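Side-chain contacts in restriction endonuclease (Mycobacterium sp., PDB 4F0Q), which probably recognises 5-methylcytosine in DNA and cuts the duplex nearby as a tetramer, through a magnesium-binding domain of the PD-(D/E)xK nuclease class: residues Q37-V40 / V46-H49; W50-G55 / V219-I224; E368-V373 / G383-T388; A299-A304 / G332-G337. All blocks are in the same frame, centred on the assembly; numbering follows the deposited sequence. Where two conformers were deposited one is given.

Contact 1. Residues Q37-V40 / V46-H49; sequences QRDV and VNYH
The polar part of this contact gathers on Asn47, whose amide side chain reaches toward Asp39 in the loop before strand 41-42. Its ND2 lies 2.7 Å from Asp39 OD1, but the N-H points well off the line (118°), which makes the bond weak despite its length. The carboxylate stands nearly perpendicular to the amide, at 85°. A second, long and weak bond runs from Asn47 ND2 to the backbone Asp39 O at 3.4 Å, and the same nitrogen also donates to Asn36 O. The other carboxylate oxygen, Asp39 OD2, accepts from Asn36 ND2. Among backbone groups, Asn47 N approaches Val40 O at 3.5 Å, again weakly.

Asn47 occupies the N-cap of helix 48-52: with CG anti to its own N (chi1 -175°), OD1 turns back and takes a long, weak capping bond from His49 N at 3.5 Å. Asparagine suits the place because one end caps a helix while the other donates to a loop.

Van der Waals contact is slighter. Gln37 CG meets His49 CB at 4.1 Å, and Val46 CG1 rests 3.7 Å from Val40 O. Beyond CG the Gln37 chain is extended, and NE2 donates to Ser53 O and Leu59 O.

The bonds between these segments are thus all weak, and Asn36 O is the stronger partner of the buried Asn47 ND2, so neighbours outside the contact share in holding the loop to the helix start.

Contact 2. Residues W50-G55 / V219-I224; sequences WLTSPG and VDFRWI
Phe221 lays one face of its ring against the last turn of helix 48-52, and Leu51 and Thr52 meet it in different ways. The carbonyl of Leu51 sits above that face, off toward the rim, with O only 3.2 Å from Phe221 CG; the oxygen is also an acceptor for Arg21 NE, so it is not left to the ring alone. The Leu51 side chain crosses the phenyl at about a right angle. Because its CG is anti to the backbone N (chi1 -176°), the branch point comes forward and touches Phe221 CD2 at 3.6 Å. Thr52 instead runs alongside, pointing the same way as the ring: its CG2 meets Phe221 CZ at 3.5 Å, and its CA makes an off-centre CH-pi contact 4.2 Å from the Phe221 ring centroid. Threonine fits here since its methyl packs by the rim of the ring while OG1 bonds to Tyr48 O within the helix.

On the Phe221 side, Asp220 caps the turn leading into helix 222-227. Its OD1 accepts from Arg222 N at 3.1 Å in a nearly straight bond (167°), and its OD2 forms a salt bridge with Arg222 NE at 3.3 Å.

Strand 218-220 pairs antiparallel with strand 22-24, whose Val23 touches both Leu51 and Phe221, and Phe157 of strand 156-166 meets the Phe221 ring as well; beside these strands the buried contact joins helix 48-52 to the link between strand 218-220 and helix 222-227.

Contact 3. Residues E368-V373 / G383-T388; sequences EQVARV and GVYVTT
Tyr385, on strand 381-387, an inner strand of the nuclease sheet, packs against Gln369, Val370 and Val373 of the helix that precedes that strand in the chain. Its ring edge carries the closest approach: CE2 lies 3.3 Å from Gln369 O, with the carbonyl oxygen in the plane of the ring, as suits a weakly positive aromatic C-H meeting a partial negative charge. The hydroxyl end approaches the same residue, Tyr385 OH standing 3.7 Å from Gln369 CB. Gln369 then carries its amide onward in an extended chain, and OE1 accepts from Ser366 N near the helix start.

Val373, one turn further along, sends CG2 to within 4.0 Å of Tyr385 CE2, crossing the ring obliquely. Val370 also approaches the ring obliquely, although it was modelled in two conformers and the exact placing of its methyl groups is doubtful. The compact, branched side chain of valine fits at both places between the helix and the ring.

Helix 367-374 connects strand 347-357 to strand 381-387, which lie side by side and parallel, and so forms a beta-alpha-beta crossover in the core of the PD-(D/E)xK fold. The axes of segments 368-373 and 383-387 approach to 9.3 Å and run at 143°. The nearest side-chain atom of Tyr385, its OH, is about 6 Å from the bound magnesium, and the side chain touches Gln355 and Lys357; Phe391 meets its ring edge-to-face. On the helix's outer side, Glu368 forms a salt bridge with Arg372 of the second subunit, and Arg372 pairs with Glu398 of that subunit.

Contact 4. Residues A299-A304 / G332-G337; sequences AFELLA and GVDFIG. With MG (magnesium ion), chain E.
Asp334 points its side chain at Glu301 on helix 297-314, and each of its atoms meets something different. CB lies 3.8 Å from the carboxylate carbon, Glu301 CD. One bond further, Asp334 CG comes 3.3 Å from Glu301 OE2. At the tip the branches part: OD2 binds the magnesium ion at 2.1 Å, while OD1 turns to a salt bridge with Arg326. With CG anti to the carbonyl carbon (chi1 -69°), the carboxylate is directed to both Glu301 and the metal. Glu301 OE2 stands 2.9 Å from Asp334 OD2, two acceptors without a hydrogen bond between them, their carboxylate planes 53° apart. The neighbouring magnesium and Arg326 probably offset much of the repulsion expected between such oxygens. Glu301 OE1 accepts from His298 ND1.

Three waters, Gln355 OE1 and Ala356 O complete six ligands round the magnesium. Asp334 probably corresponds to the first acid of the PD-(D/E)xK signature, with Gln355 apparently standing where the second acid is usual. The backbones of Asp334 and Phe335 both face Gly354 in a classic beta bulge at the start of strand 335-342.

Directly after the metal ligand, Phe335 turns its ring to the same helix. CE1 rests 3.8 Å from Ala304 CB and Phe335 CZ lies 3.6 Å from Ala304 O, both beside the last turn of segment 299-304. Alanine's small methyl lets the phenyl come close to the helix backbone, and on the strand side Leu324 also packs against the ring.

In the fold
From the N terminus, contact 1 closes a short hairpin-like loop, with five residues between its segments, at the start of helix 48-52. Contact 2 takes up the same helix and closes a loop of 163 residues back to strand 218-220; the two touch directly, Asp39 O packing on Trp50 CB. Both belong to the N-terminal part. Far along the chain, contact 4 spans 27 residues and contact 3 nine, joining helices 297-314 and 367-374 to the five-stranded nuclease sheet, where Val386 packs on Ala304. All four are in series; none nests or crosses. Contacts 1 and 3 lie about 51 Å apart, centre to centre, on opposite sides of the chain's centre.

Contact 1. Residues Q37-V40 / V46-H49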
# COMPACT_ATOMS: atom_id res chain seq x y z
N GLN A 37 -3.85 16.38 50.48
CA GLN A 37 -4.19 15.06 49.96
C GLN A 37 -5.45 14.52 50.61
O GLN A 37 -5.75 13.33 50.51
CB GLN A 37 -3.02 14.10 50.18
CG GLN A 37 -1.71 14.58 49.60
CD GLN A 37 -0.51 13.84 50.16
OE1 GLN A 37 0.38 14.44 50.76
NE2 GLN A 37 -0.48 12.53 49.97
N ARG A 38 -6.20 15.41 51.26
CA ARG A 38 -7.40 15.01 51.98
C ARG A 38 -8.66 15.26 51.15
O ARG A 38 -9.48 14.36 50.97
CB ARG A 38 -7.50 15.75 53.32
N ASP A 39 -8.81 16.48 50.65
CA ASP A 39 -9.99 16.86 49.88
C ASP A 39 -10.06 16.15 48.53
O ASP A 39 -9.10 16.15 47.76
CB ASP A 39 -10.07 18.38 49.69
CG ASP A 39 -8.71 19.00 49.41
OD1 ASP A 39 -7.81 18.28 48.94
OD2 ASP A 39 -8.56 20.22 49.66
N VAL A 40 -11.20 15.54 48.25
CA VAL A 40 -11.40 14.80 47.00
C VAL A 40 -11.71 15.74 45.85
O VAL A 40 -11.73 15.33 44.69
CB VAL A 40 -12.55 13.78 47.14
CG1 VAL A 40 -12.34 12.91 48.37
CG2 VAL A 40 -13.89 14.50 47.22
N VAL A 46 -11.60 17.77 40.62
CA VAL A 46 -10.97 16.73 41.42
C VAL A 46 -9.53 17.11 41.76
O VAL A 46 -8.74 17.43 40.87
CB VAL A 46 -10.98 15.37 40.70
CG1 VAL A 46 -10.21 14.33 41.51
CG2 VAL A 46 -12.41 14.91 40.46
N ASN A 47 -9.21 17.08 43.05
CA ASN A 47 -7.86 17.38 43.50
C ASN A 47 -6.87 16.32 43.02
O ASN A 47 -7.06 15.13 43.25
CB ASN A 47 -7.83 17.48 45.03
CG ASN A 47 -6.47 17.91 45.56
OD1 ASN A 47 -5.65 18.47 44.83
ND2 ASN A 47 -6.24 17.66 46.85
N TYR A 48 -5.82 16.77 42.34
CA TYR A 48 -4.80 15.88 41.80
C TYR A 48 -4.10 15.08 42.89
O TYR A 48 -3.99 13.86 42.80
CB TYR A 48 -3.77 16.68 40.99
CG TYR A 48 -2.52 15.89 40.63
CD1 TYR A 48 -2.46 15.15 39.46
CD2 TYR A 48 -1.41 15.91 41.46
CE1 TYR A 48 -1.33 14.43 39.13
CE2 TYR A 48 -0.27 15.19 41.14
CZ TYR A 48 -0.23 14.46 39.97
OH TYR A 48 0.90 13.75 39.66
N HIS A 49 -3.62 15.78 43.91
CA HIS A 49 -2.82 15.16 44.96
C HIS A 49 -3.59 14.12 45.77
O HIS A 49 -3.00 13.20 46.33
CB HIS A 49 -2.21 16.23 45.88
CG HIS A 49 -1.12 17.01 45.23
ND1 HIS A 49 0.13 16.48 44.97
CD2 HIS A 49 -1.08 18.29 44.79
CE1 HIS A 49 0.88 17.40 44.39
NE2 HIS A 49 0.18 18.51 44.27

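Contact 2. Residues W50-G55 / V219-I224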
# COMPACT_ATOMS: atom_id res chain seq x y z
N TRP A 50 -4.91 14.27 45.85
CA TRP A 50 -5.73 13.26 46.50
C TRP A 50 -5.87 12.03 45.61
O TRP A 50 -5.80 10.90 46.08
CB TRP A 50 -7.11 13.80 46.84
CG TRP A 50 -8.06 12.72 47.25
CD1 TRP A 50 -8.19 12.19 48.50
CD2 TRP A 50 -8.98 12.02 46.42
NE1 TRP A 50 -9.15 11.20 48.50
CE2 TRP A 50 -9.65 11.07 47.23
CE3 TRP A 50 -9.31 12.09 45.06
CZ2 TRP A 50 -10.62 10.22 46.73
CZ3 TRP A 50 -10.28 11.24 44.57
CH2 TRP A 50 -10.93 10.32 45.40
N LEU A 51 -6.07 12.27 44.32
CA LEU A 51 -6.27 11.19 43.36
C LEU A 51 -5.01 10.34 43.20
O LEU A 51 -5.09 9.12 43.06
CB LEU A 51 -6.70 11.76 42.01
CG LEU A 51 -7.05 10.76 40.90
CD1 LEU A 51 -8.19 9.85 41.33
CD2 LEU A 51 -7.40 11.49 39.62
N THR A 52 -3.85 10.99 43.24
CA THR A 52 -2.58 10.30 43.04
C THR A 52 -1.99 9.78 44.34
O THR A 52 -1.27 8.78 44.35
CB THR A 52 -1.55 11.21 42.35
OG1 THR A 52 -1.36 12.40 43.13
CG2 THR A 52 -2.02 11.59 40.96
N SER A 53 -2.29 10.45 45.45
CA SER A 53 -1.77 10.05 46.75
C SER A 53 -2.68 10.52 47.88
O SER A 53 -2.38 11.51 48.54
CB SER A 53 -0.36 10.62 46.95
OG SER A 53 0.16 10.24 48.21
N PRO A 54 -3.78 9.79 48.12
CA PRO A 54 -4.76 10.15 49.14
C PRO A 54 -4.14 10.20 50.54
O PRO A 54 -3.22 9.43 50.83
CB PRO A 54 -5.80 9.03 49.05
CG PRO A 54 -5.08 7.89 48.42
CD PRO A 54 -4.12 8.51 47.46
N GLY A 55 -4.65 11.09 51.39
CA GLY A 55 -4.11 11.29 52.72
C GLY A 55 -4.18 10.07 53.62
O GLY A 55 -3.36 9.90 54.51
N VAL A 219 -8.19 4.49 34.18
CA VAL A 219 -7.53 3.57 35.09
C VAL A 219 -7.98 3.74 36.54
O VAL A 219 -8.53 4.77 36.92
CB VAL A 219 -5.99 3.72 35.03
CG1 VAL A 219 -5.45 3.33 33.66
CG2 VAL A 219 -5.58 5.14 35.39
N ASP A 220 -7.74 2.70 37.33
CA ASP A 220 -7.97 2.75 38.77
C ASP A 220 -6.64 3.11 39.42
O ASP A 220 -5.63 2.45 39.18
CB ASP A 220 -8.46 1.39 39.28
CG ASP A 220 -9.05 1.47 40.68
OD1 ASP A 220 -8.67 2.38 41.45
OD2 ASP A 220 -9.90 0.61 41.01
N PHE A 221 -6.64 4.15 40.25
CA PHE A 221 -5.41 4.62 40.87
C PHE A 221 -4.91 3.70 41.98
O PHE A 221 -3.83 3.92 42.53
CB PHE A 221 -5.55 6.05 41.37
CG PHE A 221 -4.75 7.05 40.58
CD1 PHE A 221 -3.38 7.16 40.77
CD2 PHE A 221 -5.36 7.86 39.65
CE1 PHE A 221 -2.64 8.07 40.04
CE2 PHE A 221 -4.63 8.78 38.92
CZ PHE A 221 -3.27 8.88 39.11
N ARG A 222 -5.69 2.68 42.31
CA ARG A 222 -5.25 1.67 43.27
C ARG A 222 -4.13 0.82 42.67
O ARG A 222 -3.39 0.16 43.40
CB ARG A 222 -6.43 0.79 43.71
CG ARG A 222 -7.47 1.54 44.52
CD ARG A 222 -8.49 0.59 45.13
NE ARG A 222 -9.26 -0.12 44.12
CZ ARG A 222 -10.21 -1.00 44.39
NH1 ARG A 222 -10.52 -1.29 45.65
NH2 ARG A 222 -10.86 -1.60 43.40
N TRP A 223 -4.03 0.85 41.35
CA TRP A 223 -2.92 0.23 40.63
C TRP A 223 -1.61 0.86 41.10
O TRP A 223 -0.66 0.16 41.46
CB TRP A 223 -3.10 0.47 39.13
CG TRP A 223 -2.05 -0.14 38.25
CD1 TRP A 223 -1.17 -1.13 38.57
CD2 TRP A 223 -1.76 0.22 36.89
NE1 TRP A 223 -0.36 -1.42 37.50
CE2 TRP A 223 -0.70 -0.60 36.46
CE3 TRP A 223 -2.30 1.16 36.00
CZ2 TRP A 223 -0.17 -0.51 35.17
CZ3 TRP A 223 -1.76 1.24 34.73
CH2 TRP A 223 -0.71 0.41 34.32
N ILE A 224 -1.59 2.19 41.11
CA ILE A 224 -0.42 2.93 41.56
C ILE A 224 -0.20 2.74 43.06
O ILE A 224 0.94 2.65 43.51
CB ILE A 224 -0.56 4.43 41.23
CG1 ILE A 224 -0.73 4.62 39.72
CG2 ILE A 224 0.65 5.21 41.71
CD1 ILE A 224 0.38 3.98 38.91

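Contact 3. Residues E368-V373 / G383-T388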
# COMPACT_ATOMS: atom_id res chain seq x y z
N GLU A 368 -13.37 15.74 -7.48
CA GLU A 368 -12.89 15.43 -8.82
C GLU A 368 -11.37 15.51 -8.87
O GLU A 368 -10.71 14.65 -9.47
CB GLU A 368 -13.49 16.39 -9.85
CG GLU A 368 -15.00 16.28 -10.02
CD GLU A 368 -15.76 17.35 -9.26
OE1 GLU A 368 -15.10 18.19 -8.60
OE2 GLU A 368 -17.00 17.37 -9.32
N GLN A 369 -10.82 16.54 -8.24
CA GLN A 369 -9.38 16.78 -8.24
C GLN A 369 -8.59 15.66 -7.56
O GLN A 369 -7.50 15.31 -8.01
CB GLN A 369 -9.07 18.13 -7.60
CG GLN A 369 -9.51 19.32 -8.45
CD GLN A 369 -9.61 20.61 -7.66
OE1 GLN A 369 -9.34 20.65 -6.47
NE2 GLN A 369 -10.01 21.68 -8.34
N VAL A 370 -9.14 15.10 -6.49
CA VAL A 370 -8.48 13.97 -5.83
C VAL A 370 -8.73 12.68 -6.60
O VAL A 370 -7.84 11.83 -6.72
CB VAL A 370 -9.00 13.80 -4.38
CG1 VAL A 370 -8.28 12.65 -3.69
CG2 VAL A 370 -8.82 15.09 -3.60
N ALA A 371 -9.93 12.55 -7.16
CA ALA A 371 -10.27 11.37 -7.95
C ALA A 371 -9.40 11.25 -9.19
O ALA A 371 -9.19 10.15 -9.70
CB ALA A 371 -11.74 11.39 -8.33
N ARG A 372 -8.90 12.38 -9.68
CA ARG A 372 -8.03 12.37 -10.85
C ARG A 372 -6.71 11.67 -10.54
O ARG A 372 -6.07 11.11 -11.43
CB ARG A 372 -7.77 13.79 -11.36
CG ARG A 372 -7.13 13.84 -12.73
CD ARG A 372 -6.90 15.26 -13.21
NE ARG A 372 -6.33 15.28 -14.55
CZ ARG A 372 -5.91 16.38 -15.16
NH1 ARG A 372 -6.00 17.56 -14.55
NH2 ARG A 372 -5.41 16.31 -16.39
N VAL A 373 -6.31 11.71 -9.28
CA VAL A 373 -5.09 11.05 -8.84
C VAL A 373 -5.39 9.63 -8.40
O VAL A 373 -4.59 8.71 -8.64
CB VAL A 373 -4.43 11.82 -7.69
CG1 VAL A 373 -3.01 11.31 -7.46
CG2 VAL A 373 -4.43 13.31 -7.98
N GLY A 383 -1.35 6.99 -3.12
CA GLY A 383 -1.28 8.35 -3.59
C GLY A 383 -0.97 9.34 -2.48
O GLY A 383 -1.00 8.98 -1.30
N VAL A 384 -0.66 10.57 -2.86
CA VAL A 384 -0.46 11.64 -1.89
C VAL A 384 -0.79 13.00 -2.52
O VAL A 384 -0.30 13.34 -3.59
CB VAL A 384 0.97 11.63 -1.30
CG1 VAL A 384 2.02 11.58 -2.40
CG2 VAL A 384 1.19 12.83 -0.38
N TYR A 385 -1.63 13.77 -1.84
CA TYR A 385 -2.07 15.06 -2.36
C TYR A 385 -1.63 16.19 -1.44
O TYR A 385 -2.12 16.32 -0.32
CB TYR A 385 -3.59 15.07 -2.54
CG TYR A 385 -4.09 16.00 -3.63
CD1 TYR A 385 -3.66 17.32 -3.71
CD2 TYR A 385 -5.00 15.55 -4.59
CE1 TYR A 385 -4.12 18.16 -4.70
CE2 TYR A 385 -5.46 16.39 -5.59
CZ TYR A 385 -5.02 17.69 -5.64
OH TYR A 385 -5.47 18.53 -6.63
N VAL A 386 -0.72 17.02 -1.93
CA VAL A 386 -0.19 18.15 -1.17
C VAL A 386 -0.78 19.46 -1.68
O VAL A 386 -0.68 19.79 -2.87
CB VAL A 386 1.34 18.21 -1.25
CG1 VAL A 386 1.87 19.38 -0.42
CG2 VAL A 386 1.95 16.90 -0.77
N THR A 387 -1.39 20.21 -0.77
CA THR A 387 -2.00 21.49 -1.13
C THR A 387 -1.85 22.50 -0.00
O THR A 387 -1.73 22.14 1.17
CB THR A 387 -3.50 21.32 -1.48
OG1 THR A 387 -4.07 22.59 -1.79
CG2 THR A 387 -4.26 20.68 -0.33
N THR A 388 -1.85 23.78 -0.36
CA THR A 388 -1.75 24.86 0.61
C THR A 388 -3.11 25.13 1.26
O THR A 388 -3.19 25.75 2.32
CB THR A 388 -1.23 26.16 -0.04
OG1 THR A 388 -2.02 26.47 -1.19
CG2 THR A 388 0.22 25.99 -0.46

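Contact 4. Residues A299-A304 / G332-G337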
# COMPACT_ATOMS: atom_id res chain seq x y z
N ALA A 299 8.09 24.00 -8.99
CA ALA A 299 8.93 24.16 -7.81
C ALA A 299 8.13 23.71 -6.60
O ALA A 299 8.66 23.07 -5.69
CB ALA A 299 9.36 25.61 -7.66
N PHE A 300 6.84 24.05 -6.60
CA PHE A 300 5.93 23.59 -5.56
C PHE A 300 5.73 22.09 -5.66
O PHE A 300 5.47 21.43 -4.66
CB PHE A 300 4.59 24.31 -5.65
CG PHE A 300 3.61 23.89 -4.59
CD1 PHE A 300 3.73 24.37 -3.30
CD2 PHE A 300 2.58 23.02 -4.88
CE1 PHE A 300 2.84 23.99 -2.31
CE2 PHE A 300 1.68 22.63 -3.91
CZ PHE A 300 1.81 23.12 -2.62
N GLU A 301 5.86 21.55 -6.87
CA GLU A 301 5.81 20.10 -7.05
C GLU A 301 7.01 19.42 -6.39
O GLU A 301 6.87 18.39 -5.73
CB GLU A 301 5.72 19.74 -8.54
CG GLU A 301 4.42 20.17 -9.21
CD GLU A 301 4.39 19.85 -10.69
OE1 GLU A 301 5.45 19.49 -11.25
OE2 GLU A 301 3.31 19.97 -11.30
N LEU A 302 8.19 20.00 -6.58
CA LEU A 302 9.41 19.48 -5.95
C LEU A 302 9.32 19.57 -4.42
O LEU A 302 9.61 18.60 -3.70
CB LEU A 302 10.64 20.24 -6.44
CG LEU A 302 11.99 19.76 -5.91
CD1 LEU A 302 12.22 18.30 -6.27
CD2 LEU A 302 13.12 20.63 -6.43
N LEU A 303 8.91 20.74 -3.94
CA LEU A 303 8.70 20.94 -2.51
C LEU A 303 7.71 19.92 -1.96
O LEU A 303 7.90 19.39 -0.88
CB LEU A 303 8.19 22.36 -2.23
CG LEU A 303 7.82 22.61 -0.76
CD1 LEU A 303 9.06 22.57 0.12
CD2 LEU A 303 7.07 23.92 -0.59
N ALA A 304 6.66 19.65 -2.72
CA ALA A 304 5.64 18.70 -2.31
C ALA A 304 6.19 17.28 -2.29
O ALA A 304 5.78 16.47 -1.46
CB ALA A 304 4.43 18.78 -3.22
N GLY A 332 -2.13 14.65 -14.35
CA GLY A 332 -2.74 14.04 -13.18
C GLY A 332 -1.75 13.81 -12.06
O GLY A 332 -2.04 14.11 -10.90
N VAL A 333 -0.58 13.28 -12.40
CA VAL A 333 0.45 12.99 -11.41
C VAL A 333 1.60 13.98 -11.52
O VAL A 333 2.11 14.23 -12.62
CB VAL A 333 0.99 11.56 -11.58
CG1 VAL A 333 2.04 11.26 -10.52
CG2 VAL A 333 -0.15 10.55 -11.51
N ASP A 334 2.00 14.55 -10.39
CA ASP A 334 3.05 15.57 -10.38
C ASP A 334 4.42 15.01 -10.00
O ASP A 334 5.45 15.54 -10.43
CB ASP A 334 2.67 16.72 -9.44
CG ASP A 334 1.51 17.54 -9.96
OD1 ASP A 334 0.74 17.01 -10.80
OD2 ASP A 334 1.36 18.70 -9.54
N PHE A 335 4.44 13.95 -9.21
CA PHE A 335 5.71 13.30 -8.85
C PHE A 335 5.55 11.83 -8.47
O PHE A 335 4.46 11.38 -8.12
CB PHE A 335 6.45 14.08 -7.76
CG PHE A 335 5.68 14.21 -6.47
CD1 PHE A 335 4.86 15.30 -6.25
CD2 PHE A 335 5.81 13.26 -5.47
CE1 PHE A 335 4.16 15.43 -5.07
CE2 PHE A 335 5.12 13.39 -4.28
CZ PHE A 335 4.29 14.48 -4.08
N ILE A 336 6.65 11.09 -8.55
CA ILE A 336 6.66 9.67 -8.26
C ILE A 336 7.70 9.35 -7.18
O ILE A 336 8.80 9.89 -7.20
CB ILE A 336 6.98 8.84 -9.53
CG1 ILE A 336 5.91 9.08 -10.60
CG2 ILE A 336 7.06 7.35 -9.21
CD1 ILE A 336 4.54 8.58 -10.21
N GLY A 337 7.32 8.49 -6.25
CA GLY A 337 8.22 7.99 -5.22
C GLY A 337 7.97 6.52 -4.97
O GLY A 337 7.23 5.87 -5.71
MG MG E . -0.47 19.66 -9.55
O HOH W 1 1.15 20.95 -9.83
O HOH W 2 -1.72 21.32 -9.77
O HOH W 3 -0.66 18.72 -11.43